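Local coordinates for protein (endonuclease) (Salmonella typhimurium, PDB 1BYR) that is an endonuclease of the PLD-like family, built of helices packed on a mixed beta sheet, with two copies in its assembly, at residues S21-A26 and K96-D101; Y35-P40 and V56-D61; K44-A49 and N75-S80; T104-S109 and A124-N129. One frame throughout, in Å; residues are numbered along the deposited sequence.

Contact 1. Residues S21-A26 and K96-D101; sequences SAIDSA and KVIIVD
The apolar part of this contact is carried by I23 with I98 and by A26 with V100, where the C-terminal end of helix 14-25 lies over strand 97-100. The two isoleucines cross at about a right angle: CD1 of I98 sits 3.6 Å from CD1 of I23 and almost as near to its CG1. V100 spreads its two methyls over separate parts of the helix end. With CG1 anti to the backbone N (chi1 -178°), that branch presses against A26, and the CG1 to CB distance of 3.5 Å is tight for two carbons. The other methyl, CG2, rests 3.7 Å from the carbonyl oxygen of A22. The short helical and strand segments run roughly the same way, with 8.7 Å between their axes.

Strand 97-100 is framed by the HxK(x)4D signature of the PLD-like family: H94 and K96 come just before it, D101 just after. K96 NZ is bonded to the carbonyl oxygen of H94.

Polar groups join at the end of the helix. S25 OG bonds back to A22 O at 2.9 Å, tilted 26° from the carbonyl plane. A water donates to S25 OG at 2.7 Å and reaches D101 OD2 at 3.3 Å, so it links the helix end to the residue that follows the strand, where the two segments share no direct hydrogen bond. The carboxylate of D101 lies beside CA of A26 and is gripped by backbone amides just after the helix: OD1 takes those of T28 and S29, OD2 that of K27.

Contact 2. Residues Y35-P40 and V56-D61; sequences YSFTAP and VKIVID
Y35 and F37 both hold CG anti to the backbone N, with chi1 at 171° and -172°, yet their rings meet different parts of strand 55-61: Y35 runs beside D61, while F37 reaches across I60 and I58. The segment 35-40 is the loop that leads from strand 29-34 into helix 40-51, in the beta-alpha-beta crossover to the parallel strand 55-61. It passes the C-terminal end of that strand and enters the helix with A39 at the N-cap position.

F37 makes the apolar half of the contact. The CG2 methyl of I60 sits over one face of the ring in a CH-pi contact, 4.2 Å from the ring centroid and offset toward the rim near CG and CD1. I60 CD1 touches the CB and CD2 side of F37. Farther out, I58 CD1 approaches F37 CZ obliquely at 4.0 Å. Both isoleucines cross the phenylalanine at about a right angle, and M32 and I77 add to the packing round the ring.

Nearer the strand end, N65 fastens the two backbones together: its ND2 bonds to the carbonyl oxygens of both Y35 and D61, and its OD1 takes the amide of F37. D61 is held by backbone amides, OD1 by that of Q93 and OD2 by that of G64. Y35 and D61 lie side by side and point the same way, ring and carboxylate planes 63° apart. CB of D61 meets the ring edge in plane, 3.7 Å from CD1 of Y35, and D61 OD2 stands 3.5 Å from Y35 CE1.

Contact 3. Residues K44-A49 and N75-S80; sequences KALVAA and NYIANS
V47 is the side chain that meets Y76, I77 and S80, and it can be followed atom by atom. Its CB lies 3.8 Å from OG of S80. From there CG1, anti to the carbonyl carbon (chi1 -45°), lies among the three partners: it is 3.3 Å from CE2 of Y76, 3.6 Å from OG of S80 and 3.9 Å from CD1 of I77. The other methyl, CG2, turns to the tip of the tyrosine and stands 3.1 Å from Y76 OH. Both approaches to the tyrosine are closer than usual contact, so the exact placing of V47 against the ring is doubtful.

Y76 crosses V47 at about a right angle and carries its hydroxyl on to K44, where OH meets CA and CG of the lysine. On the buried side, the CD1 methyl of I77 also reaches CB of L46 at 4.3 Å, and L46 packs on M32 of strand 29-34.

The two segments run nearly parallel, 4° apart with 10.0 Å between their axes. This is the packing of neighbouring helices on one face of an alpha/beta sheet: helix 40-51 follows strand 29-34, helix 68-79 follows strand 55-61, and those strands are parallel neighbours.

Contact 4. Residues T104-S109 and A124-N129; sequences TVETGS and AVVIWN
A124 meets E106 first: its CB touches OE2 of the glutamate at 3.7 Å, while its backbone pairs with G108 in a non-hydrogen-bonded position. G108 has backbone angles (phi 141°, psi -156°) that suit a residue without CB.

V125 and T107 form a hydrogen-bonded pair: V125 N donates to T107 O at 2.8 Å and T107 N donates to V125 O. Their CG2 methyls lie alongside, 3.7 Å apart; T107 OG1 instead bonds to N123 of the second subunit. V126 points to the other face of the sheet, where its CG2 packs on CG of E106 at 3.9 Å and its CG1 on CG2 of T104. I127 repeats the paired bonding with V105, its amide 2.8 Å from V105 O.

At W128 the indole takes T104 CG2 over one face, 3.6 Å above the plane and toward the rim, with V126 CG1 beside it. T104 OG1 then accepts the amide of N129 at 3.3 Å, a fairly straight bond (162°) to a side chain, just past the last backbone pair.

These antiparallel strands lie inside the mixed sheet. Strand 4-10 flanks 122-128, with Q6 bonded to W128 NE1, and strand 97-100 flanks 104-108. Helix 14-25 packs on the E106 and V126 face, helix 131-146 on the V105 and I127 face.

How the contacts relate
From the N terminus, helix 14-25 opens the longest loop, which contact 1 closes some 70 residues later at strand 97-100. Contacts 2 and 3 both nest inside it. Their segments alternate along the chain, so the loops cross: 35-40, then 44-49, then 56-61, then 75-80. Together they knit one beta-alpha-beta-alpha run, and F37 of contact 2 packs on I77 of contact 3. Contact 3 also touches contact 1, where I23 meets A45. Contact 4 follows in series and pairs strand 104-108 with strand 122-128, across the connection that holds helix 114-118; I98 O with E106 N probably bonds it to contact 1, and both touch the second subunit. Contacts 3 and 4 lie on opposite sides of the chain's centre.

Contact 1. Residues S21-A26 and K96-D101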
loop_
_atom_site.group_PDB
_atom_site.type_symbol
_atom_site.label_atom_id
_atom_site.label_comp_id
_atom_site.label_asym_id
_atom_site.label_seq_id
_atom_site.Cartn_x
_atom_site.Cartn_y
_atom_site.Cartn_z
ATOM N N SER A 21 -14.784 -6.454 -4.481
ATOM C CA SER A 21 -15.814 -6.581 -3.448
ATOM C C SER A 21 -16.083 -5.245 -2.769
ATOM O O SER A 21 -17.226 -4.911 -2.446
ATOM C CB SER A 21 -15.390 -7.606 -2.389
ATOM O OG SER A 21 -16.297 -7.648 -1.301
ATOM N N ALA A 22 -15.035 -4.470 -2.547
ATOM C CA ALA A 22 -15.206 -3.174 -1.910
ATOM C C ALA A 22 -15.975 -2.219 -2.827
ATOM O O ALA A 22 -16.877 -1.514 -2.383
ATOM C CB ALA A 22 -13.836 -2.575 -1.541
ATOM N N ILE A 23 -15.629 -2.198 -4.108
ATOM C CA ILE A 23 -16.303 -1.314 -5.041
ATOM C C ILE A 23 -17.756 -1.756 -5.219
ATOM O O ILE A 23 -18.673 -0.945 -5.191
ATOM C CB ILE A 23 -15.564 -1.281 -6.397
ATOM C CG1 ILE A 23 -14.180 -0.661 -6.186
ATOM C CG2 ILE A 23 -16.375 -0.475 -7.438
ATOM C CD1 ILE A 23 -13.189 -0.989 -7.295
ATOM N N ASP A 24 -17.951 -3.061 -5.353
ATOM C CA ASP A 24 -19.279 -3.638 -5.517
ATOM C C ASP A 24 -20.191 -3.414 -4.313
ATOM O O ASP A 24 -21.413 -3.504 -4.423
ATOM C CB ASP A 24 -19.166 -5.139 -5.752
ATOM C CG ASP A 24 -18.715 -5.482 -7.153
ATOM O OD1 ASP A 24 -18.716 -4.588 -8.037
ATOM O OD2 ASP A 24 -18.359 -6.658 -7.365
ATOM N N SER A 25 -19.588 -3.140 -3.162
ATOM C CA SER A 25 -20.352 -2.931 -1.929
ATOM C C SER A 25 -20.871 -1.513 -1.732
ATOM O O SER A 25 -21.763 -1.288 -0.918
ATOM C CB SER A 25 -19.502 -3.295 -0.713
ATOM O OG SER A 25 -18.775 -2.158 -0.246
ATOM N N ALA A 26 -20.301 -0.560 -2.454
ATOM C CA ALA A 26 -20.697 0.837 -2.305
ATOM C C ALA A 26 -22.170 1.090 -2.615
ATOM O O ALA A 26 -22.667 0.765 -3.704
ATOM C CB ALA A 26 -19.828 1.725 -3.182
ATOM N N LYS A 96 -2.954 4.160 -3.311
ATOM C CA LYS A 96 -3.812 3.199 -4.009
ATOM C C LYS A 96 -4.892 2.997 -2.945
ATOM O O LYS A 96 -4.846 2.064 -2.139
ATOM C CB LYS A 96 -3.067 1.880 -4.293
ATOM C CG LYS A 96 -1.714 2.063 -4.969
ATOM C CD LYS A 96 -0.577 2.103 -3.916
ATOM C CE LYS A 96 0.784 1.730 -4.502
ATOM N NZ LYS A 96 1.156 2.623 -5.634
ATOM N N VAL A 97 -5.856 3.903 -2.949
ATOM C CA VAL A 97 -6.903 3.908 -1.939
ATOM C C VAL A 97 -8.327 4.038 -2.479
ATOM O O VAL A 97 -8.582 4.784 -3.425
ATOM C CB VAL A 97 -6.671 5.099 -0.970
ATOM C CG1 VAL A 97 -7.901 5.305 -0.064
ATOM C CG2 VAL A 97 -5.400 4.877 -0.150
ATOM N N ILE A 98 -9.246 3.299 -1.864
ATOM C CA ILE A 98 -10.659 3.373 -2.205
ATOM C C ILE A 98 -11.429 3.542 -0.895
ATOM O O ILE A 98 -11.396 2.673 -0.028
ATOM C CB ILE A 98 -11.180 2.095 -2.930
ATOM C CG1 ILE A 98 -10.443 1.892 -4.255
ATOM C CG2 ILE A 98 -12.669 2.250 -3.243
ATOM C CD1 ILE A 98 -10.960 0.724 -5.099
ATOM N N ILE A 99 -12.073 4.700 -0.740
ATOM C CA ILE A 99 -12.870 4.993 0.442
ATOM C C ILE A 99 -14.333 4.774 0.040
ATOM O O ILE A 99 -14.854 5.461 -0.836
ATOM C CB ILE A 99 -12.685 6.456 0.902
ATOM C CG1 ILE A 99 -11.201 6.764 1.121
ATOM C CG2 ILE A 99 -13.453 6.696 2.189
ATOM C CD1 ILE A 99 -10.869 8.239 1.021
ATOM N N VAL A 100 -14.992 3.817 0.688
ATOM C CA VAL A 100 -16.378 3.470 0.372
ATOM C C VAL A 100 -17.422 3.861 1.427
ATOM O O VAL A 100 -17.275 3.570 2.631
ATOM C CB VAL A 100 -16.472 1.947 0.106
ATOM C CG1 VAL A 100 -17.894 1.544 -0.290
ATOM C CG2 VAL A 100 -15.488 1.572 -0.990
ATOM N N ASP A 101 -18.462 4.559 0.979
ATOM C CA ASP A 101 -19.558 4.961 1.843
ATOM C C ASP A 101 -19.137 5.704 3.118
ATOM O O ASP A 101 -19.769 5.570 4.166
ATOM C CB ASP A 101 -20.406 3.728 2.186
ATOM C CG ASP A 101 -21.122 3.154 0.959
ATOM O OD1 ASP A 101 -21.193 3.866 -0.063
ATOM O OD2 ASP A 101 -21.595 2.004 1.002
HETATM O O HOH W 1 -19.705 -0.574 1.677
#

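Contact 2. Residues Y35-P40 and V56-D61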
loop_
_atom_site.group_PDB
_atom_site.type_symbol
_atom_site.label_atom_id
_atom_site.label_comp_id
_atom_site.label_asym_id
_atom_site.label_seq_id
_atom_site.Cartn_x
_atom_site.Cartn_y
_atom_site.Cartn_z
ATOM N N TYR A 35 -2.402 5.594 -8.441
ATOM C CA TYR A 35 -1.160 5.955 -9.110
ATOM C C TYR A 35 -1.507 5.377 -10.490
ATOM O O TYR A 35 -2.419 5.871 -11.134
ATOM C CB TYR A 35 0.015 5.224 -8.460
ATOM C CG TYR A 35 1.328 5.349 -9.199
ATOM C CD1 TYR A 35 1.683 6.528 -9.843
ATOM C CD2 TYR A 35 2.217 4.286 -9.246
ATOM C CE1 TYR A 35 2.894 6.640 -10.521
ATOM C CE2 TYR A 35 3.430 4.387 -9.921
ATOM C CZ TYR A 35 3.767 5.566 -10.554
ATOM O OH TYR A 35 4.976 5.672 -11.207
ATOM N N SER A 36 -0.832 4.327 -10.936
ATOM C CA SER A 36 -1.187 3.723 -12.220
ATOM C C SER A 36 -2.663 3.311 -12.205
ATOM O O SER A 36 -3.074 2.497 -11.383
ATOM C CB SER A 36 -0.316 2.509 -12.464
ATOM O OG SER A 36 1.008 2.840 -12.174
ATOM N N PHE A 37 -3.441 3.858 -13.140
ATOM C CA PHE A 37 -4.883 3.632 -13.235
ATOM C C PHE A 37 -5.192 2.983 -14.593
ATOM O O PHE A 37 -5.459 3.688 -15.566
ATOM C CB PHE A 37 -5.536 5.019 -13.103
ATOM C CG PHE A 37 -7.032 5.017 -12.974
ATOM C CD1 PHE A 37 -7.654 4.560 -11.820
ATOM C CD2 PHE A 37 -7.822 5.542 -13.996
ATOM C CE1 PHE A 37 -9.044 4.634 -11.675
ATOM C CE2 PHE A 37 -9.209 5.618 -13.863
ATOM C CZ PHE A 37 -9.819 5.160 -12.707
ATOM N N THR A 38 -5.178 1.650 -14.658
ATOM C CA THR A 38 -5.394 0.958 -15.941
ATOM C C THR A 38 -6.248 -0.324 -16.017
ATOM O O THR A 38 -6.738 -0.663 -17.098
ATOM C CB THR A 38 -4.031 0.582 -16.607
ATOM O OG1 THR A 38 -3.376 -0.410 -15.806
ATOM C CG2 THR A 38 -3.113 1.789 -16.724
ATOM N N ALA A 39 -6.421 -1.039 -14.910
ATOM C CA ALA A 39 -7.172 -2.301 -14.932
ATOM C C ALA A 39 -8.616 -2.242 -15.443
ATOM O O ALA A 39 -9.500 -1.696 -14.779
ATOM C CB ALA A 39 -7.142 -2.941 -13.545
ATOM N N PRO A 40 -8.884 -2.836 -16.623
ATOM C CA PRO A 40 -10.246 -2.812 -17.173
ATOM C C PRO A 40 -11.317 -3.307 -16.194
ATOM O O PRO A 40 -12.386 -2.719 -16.102
ATOM C CB PRO A 40 -10.145 -3.683 -18.429
ATOM C CG PRO A 40 -8.705 -3.580 -18.827
ATOM C CD PRO A 40 -7.951 -3.544 -17.519
ATOM N N VAL A 56 -19.385 8.556 -7.239
ATOM C CA VAL A 56 -17.976 8.224 -7.457
ATOM C C VAL A 56 -17.105 9.396 -7.941
ATOM O O VAL A 56 -17.432 10.068 -8.924
ATOM C CB VAL A 56 -17.846 7.061 -8.496
ATOM C CG1 VAL A 56 -16.391 6.589 -8.588
ATOM C CG2 VAL A 56 -18.768 5.889 -8.106
ATOM N N LYS A 57 -16.001 9.650 -7.235
ATOM C CA LYS A 57 -15.058 10.701 -7.625
ATOM C C LYS A 57 -13.638 10.127 -7.502
ATOM O O LYS A 57 -13.305 9.438 -6.526
ATOM C CB LYS A 57 -15.237 11.944 -6.745
ATOM C CG LYS A 57 -16.536 12.698 -7.026
ATOM C CD LYS A 57 -16.546 14.063 -6.372
ATOM C CE LYS A 57 -17.940 14.680 -6.373
ATOM N NZ LYS A 57 -17.979 15.999 -5.655
ATOM N N ILE A 58 -12.800 10.409 -8.497
ATOM C CA ILE A 58 -11.449 9.865 -8.536
ATOM C C ILE A 58 -10.328 10.861 -8.843
ATOM O O ILE A 58 -10.464 11.714 -9.718
ATOM C CB ILE A 58 -11.403 8.743 -9.604
ATOM C CG1 ILE A 58 -12.614 7.833 -9.427
ATOM C CG2 ILE A 58 -10.096 7.957 -9.522
ATOM C CD1 ILE A 58 -12.772 6.792 -10.520
ATOM N N VAL A 59 -9.223 10.771 -8.102
ATOM C CA VAL A 59 -8.059 11.625 -8.356
ATOM C C VAL A 59 -6.879 10.698 -8.540
ATOM O O VAL A 59 -6.598 9.864 -7.675
ATOM C CB VAL A 59 -7.740 12.585 -7.189
ATOM C CG1 VAL A 59 -8.695 13.745 -7.226
ATOM C CG2 VAL A 59 -7.810 11.855 -5.866
ATOM N N ILE A 60 -6.204 10.820 -9.678
ATOM C CA ILE A 60 -5.066 9.962 -9.965
ATOM C C ILE A 60 -3.796 10.743 -10.261
ATOM O O ILE A 60 -3.838 11.937 -10.548
ATOM C CB ILE A 60 -5.375 9.054 -11.171
ATOM C CG1 ILE A 60 -5.381 9.878 -12.464
ATOM C CG2 ILE A 60 -6.735 8.403 -10.974
ATOM C CD1 ILE A 60 -5.803 9.080 -13.718
ATOM N N ASP A 61 -2.659 10.061 -10.167
ATOM C CA ASP A 61 -1.372 10.663 -10.456
ATOM C C ASP A 61 -1.326 11.037 -11.932
ATOM O O ASP A 61 -1.721 10.238 -12.790
ATOM C CB ASP A 61 -0.242 9.669 -10.160
ATOM C CG ASP A 61 1.108 10.258 -10.445
ATOM O OD1 ASP A 61 1.523 11.151 -9.688
ATOM O OD2 ASP A 61 1.742 9.827 -11.425
#

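Contact 3. Residues K44-A49 and N75-S80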
loop_
_atom_site.group_PDB
_atom_site.type_symbol
_atom_site.label_atom_id
_atom_site.label_comp_id
_atom_site.label_asym_id
_atom_site.label_seq_id
_atom_site.Cartn_x
_atom_site.Cartn_y
_atom_site.Cartn_z
ATOM N N LYS A 44 -14.640 -1.207 -15.052
ATOM C CA LYS A 44 -15.987 -1.719 -15.267
ATOM C C LYS A 44 -16.767 -1.710 -13.980
ATOM O O LYS A 44 -17.962 -1.383 -13.968
ATOM C CB LYS A 44 -15.939 -3.138 -15.808
ATOM C CG LYS A 44 -15.621 -3.204 -17.289
ATOM C CD LYS A 44 -15.537 -4.638 -17.748
ATOM C CE LYS A 44 -14.513 -4.778 -18.838
ATOM N NZ LYS A 44 -14.968 -5.821 -19.788
ATOM N N ALA A 45 -16.096 -2.077 -12.888
ATOM C CA ALA A 45 -16.730 -2.099 -11.575
ATOM C C ALA A 45 -17.088 -0.691 -11.080
ATOM O O ALA A 45 -18.153 -0.486 -10.496
ATOM C CB ALA A 45 -15.815 -2.807 -10.551
ATOM N N LEU A 46 -16.208 0.280 -11.313
ATOM C CA LEU A 46 -16.465 1.650 -10.889
ATOM C C LEU A 46 -17.672 2.223 -11.636
ATOM O O LEU A 46 -18.555 2.838 -11.032
ATOM C CB LEU A 46 -15.225 2.530 -11.116
ATOM C CG LEU A 46 -14.040 2.235 -10.187
ATOM C CD1 LEU A 46 -12.741 2.784 -10.801
ATOM C CD2 LEU A 46 -14.306 2.840 -8.816
ATOM N N VAL A 47 -17.729 2.006 -12.946
ATOM C CA VAL A 47 -18.859 2.505 -13.724
ATOM C C VAL A 47 -20.148 1.764 -13.365
ATOM O O VAL A 47 -21.237 2.337 -13.438
ATOM C CB VAL A 47 -18.584 2.406 -15.244
ATOM C CG1 VAL A 47 -17.172 2.895 -15.559
ATOM C CG2 VAL A 47 -18.772 0.989 -15.709
ATOM N N ALA A 48 -20.046 0.502 -12.962
ATOM C CA ALA A 48 -21.253 -0.221 -12.557
ATOM C C ALA A 48 -21.750 0.412 -11.263
ATOM O O ALA A 48 -22.954 0.459 -11.004
ATOM C CB ALA A 48 -20.969 -1.698 -12.336
ATOM N N ALA A 49 -20.824 0.907 -10.446
ATOM C CA ALA A 49 -21.199 1.562 -9.196
ATOM C C ALA A 49 -21.957 2.849 -9.519
ATOM O O ALA A 49 -23.015 3.124 -8.952
ATOM C CB ALA A 49 -19.954 1.884 -8.370
ATOM N N ASN A 75 -10.589 7.724 -20.286
ATOM C CA ASN A 75 -11.657 8.075 -21.233
ATOM C C ASN A 75 -12.931 7.297 -20.889
ATOM O O ASN A 75 -14.034 7.850 -20.849
ATOM C CB ASN A 75 -11.243 7.762 -22.681
ATOM C CG ASN A 75 -10.324 8.819 -23.275
ATOM O OD1 ASN A 75 -9.682 8.597 -24.307
ATOM N ND2 ASN A 75 -10.259 9.967 -22.635
ATOM N N TYR A 76 -12.771 6.003 -20.643
ATOM C CA TYR A 76 -13.894 5.154 -20.267
ATOM C C TYR A 76 -14.591 5.718 -19.023
ATOM O O TYR A 76 -15.813 5.837 -18.982
ATOM C CB TYR A 76 -13.387 3.737 -19.991
ATOM C CG TYR A 76 -14.458 2.777 -19.562
ATOM C CD1 TYR A 76 -15.514 2.461 -20.406
ATOM C CD2 TYR A 76 -14.420 2.185 -18.310
ATOM C CE1 TYR A 76 -16.504 1.580 -20.008
ATOM C CE2 TYR A 76 -15.396 1.311 -17.909
ATOM C CZ TYR A 76 -16.437 1.009 -18.756
ATOM O OH TYR A 76 -17.417 0.137 -18.341
ATOM N N ILE A 77 -13.808 6.094 -18.018
ATOM C CA ILE A 77 -14.352 6.637 -16.781
ATOM C C ILE A 77 -15.060 7.994 -16.965
ATOM O O ILE A 77 -16.186 8.181 -16.478
ATOM C CB ILE A 77 -13.234 6.760 -15.702
ATOM C CG1 ILE A 77 -12.727 5.370 -15.333
ATOM C CG2 ILE A 77 -13.747 7.481 -14.474
ATOM C CD1 ILE A 77 -13.725 4.525 -14.576
ATOM N N ALA A 78 -14.425 8.939 -17.656
ATOM C CA ALA A 78 -15.049 10.239 -17.868
ATOM C C ALA A 78 -16.353 10.128 -18.685
ATOM O O ALA A 78 -17.338 10.797 -18.381
ATOM C CB ALA A 78 -14.079 11.183 -18.563
ATOM N N ASN A 79 -16.352 9.276 -19.711
ATOM C CA ASN A 79 -17.525 9.065 -20.563
ATOM C C ASN A 79 -18.744 8.610 -19.767
ATOM O O ASN A 79 -19.878 8.777 -20.214
ATOM C CB ASN A 79 -17.225 8.032 -21.648
ATOM C CG ASN A 79 -16.294 8.565 -22.710
ATOM O OD1 ASN A 79 -16.302 9.755 -23.026
ATOM N ND2 ASN A 79 -15.480 7.693 -23.272
ATOM N N SER A 80 -18.504 8.028 -18.592
ATOM C CA SER A 80 -19.578 7.552 -17.722
ATOM C C SER A 80 -20.109 8.613 -16.760
ATOM O O SER A 80 -20.999 8.338 -15.969
ATOM C CB SER A 80 -19.110 6.350 -16.908
ATOM O OG SER A 80 -18.760 5.287 -17.764
#

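Contact 4. Residues T104-S109 and A124-N129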
loop_
_atom_site.group_PDB
_atom_site.type_symbol
_atom_site.label_atom_id
_atom_site.label_comp_id
_atom_site.label_asym_id
_atom_site.label_seq_id
_atom_site.Cartn_x
_atom_site.Cartn_y
_atom_site.Cartn_z
ATOM N N THR A 104 -15.642 2.955 5.032
ATOM C CA THR A 104 -14.774 1.831 4.699
ATOM C C THR A 104 -13.574 2.269 3.874
ATOM O O THR A 104 -13.684 3.153 3.024
ATOM C CB THR A 104 -15.570 0.740 3.955
ATOM O OG1 THR A 104 -16.374 0.032 4.912
ATOM C CG2 THR A 104 -14.644 -0.236 3.245
ATOM N N VAL A 105 -12.413 1.664 4.129
ATOM C CA VAL A 105 -11.192 2.032 3.416
ATOM C C VAL A 105 -10.413 0.838 2.883
ATOM O O VAL A 105 -10.060 -0.074 3.635
ATOM C CB VAL A 105 -10.204 2.846 4.351
ATOM C CG1 VAL A 105 -8.897 3.193 3.583
ATOM C CG2 VAL A 105 -10.877 4.115 4.874
ATOM N N GLU A 106 -10.160 0.837 1.580
ATOM C CA GLU A 106 -9.355 -0.211 0.974
ATOM C C GLU A 106 -8.004 0.463 0.779
ATOM O O GLU A 106 -7.956 1.635 0.398
ATOM C CB GLU A 106 -9.907 -0.605 -0.412
ATOM C CG GLU A 106 -9.101 -1.688 -1.145
ATOM C CD GLU A 106 -7.894 -1.141 -1.891
ATOM O OE1 GLU A 106 -7.947 0.014 -2.357
ATOM O OE2 GLU A 106 -6.884 -1.871 -2.011
ATOM N N THR A 107 -6.912 -0.248 1.062
ATOM C CA THR A 107 -5.579 0.314 0.853
ATOM C C THR A 107 -4.576 -0.821 0.836
ATOM O O THR A 107 -4.955 -1.982 0.993
ATOM C CB THR A 107 -5.186 1.356 1.924
ATOM O OG1 THR A 107 -3.990 2.019 1.497
ATOM C CG2 THR A 107 -4.934 0.686 3.284
ATOM N N GLY A 108 -3.300 -0.506 0.618
ATOM C CA GLY A 108 -2.279 -1.540 0.557
ATOM C C GLY A 108 -1.261 -1.233 -0.527
ATOM O O GLY A 108 -1.077 -0.079 -0.894
ATOM N N SER A 109 -0.581 -2.255 -1.042
ATOM C CA SER A 109 0.409 -2.026 -2.090
ATOM C C SER A 109 -0.219 -2.088 -3.481
ATOM O O SER A 109 0.294 -1.499 -4.432
ATOM C CB SER A 109 1.530 -3.067 -2.013
ATOM O OG SER A 109 1.104 -4.336 -2.483
ATOM N N ALA A 124 -3.768 -6.332 -0.401
ATOM C CA ALA A 124 -4.796 -5.312 -0.362
ATOM C C ALA A 124 -5.601 -5.603 0.880
ATOM O O ALA A 124 -5.907 -6.765 1.165
ATOM C CB ALA A 124 -5.718 -5.390 -1.620
ATOM N N VAL A 125 -5.919 -4.560 1.645
ATOM C CA VAL A 125 -6.736 -4.740 2.827
ATOM C C VAL A 125 -7.966 -3.854 2.731
ATOM O O VAL A 125 -7.930 -2.771 2.130
ATOM C CB VAL A 125 -5.968 -4.378 4.130
ATOM C CG1 VAL A 125 -4.774 -5.301 4.293
ATOM C CG2 VAL A 125 -5.531 -2.921 4.100
ATOM N N VAL A 126 -9.075 -4.344 3.281
ATOM C CA VAL A 126 -10.293 -3.560 3.319
ATOM C C VAL A 126 -10.689 -3.455 4.777
ATOM O O VAL A 126 -10.985 -4.457 5.420
ATOM C CB VAL A 126 -11.441 -4.197 2.498
ATOM C CG1 VAL A 126 -12.703 -3.360 2.663
ATOM C CG2 VAL A 126 -11.058 -4.262 1.011
ATOM N N ILE A 127 -10.632 -2.233 5.304
ATOM C CA ILE A 127 -10.977 -1.957 6.696
ATOM C C ILE A 127 -12.411 -1.459 6.705
ATOM O O ILE A 127 -12.685 -0.310 6.353
ATOM C CB ILE A 127 -10.036 -0.871 7.304
ATOM C CG1 ILE A 127 -8.573 -1.283 7.106
ATOM C CG2 ILE A 127 -10.331 -0.690 8.793
ATOM C CD1 ILE A 127 -7.578 -0.139 7.232
ATOM N N TRP A 128 -13.323 -2.344 7.093
ATOM C CA TRP A 128 -14.748 -2.039 7.121
ATOM C C TRP A 128 -15.283 -1.371 8.376
ATOM O O TRP A 128 -14.890 -1.696 9.498
ATOM C CB TRP A 128 -15.568 -3.318 6.947
ATOM C CG TRP A 128 -15.287 -4.103 5.719
ATOM C CD1 TRP A 128 -14.425 -5.160 5.592
ATOM C CD2 TRP A 128 -15.936 -3.965 4.451
ATOM N NE1 TRP A 128 -14.504 -5.686 4.327
ATOM C CE2 TRP A 128 -15.424 -4.971 3.607
ATOM C CE3 TRP A 128 -16.905 -3.086 3.953
ATOM C CZ2 TRP A 128 -15.847 -5.123 2.283
ATOM C CZ3 TRP A 128 -17.321 -3.239 2.638
ATOM C CH2 TRP A 128 -16.798 -4.253 1.823
ATOM N N ASN A 129 -16.220 -0.459 8.166
ATOM C CA ASN A 129 -16.911 0.213 9.250
ATOM C C ASN A 129 -16.062 0.820 10.360
ATOM O O ASN A 129 -16.145 0.430 11.520
ATOM C CB ASN A 129 -17.943 -0.765 9.837
ATOM C CG ASN A 129 -18.910 -1.283 8.773
ATOM O OD1 ASN A 129 -18.913 -2.461 8.403
ATOM N ND2 ASN A 129 -19.735 -0.390 8.256
#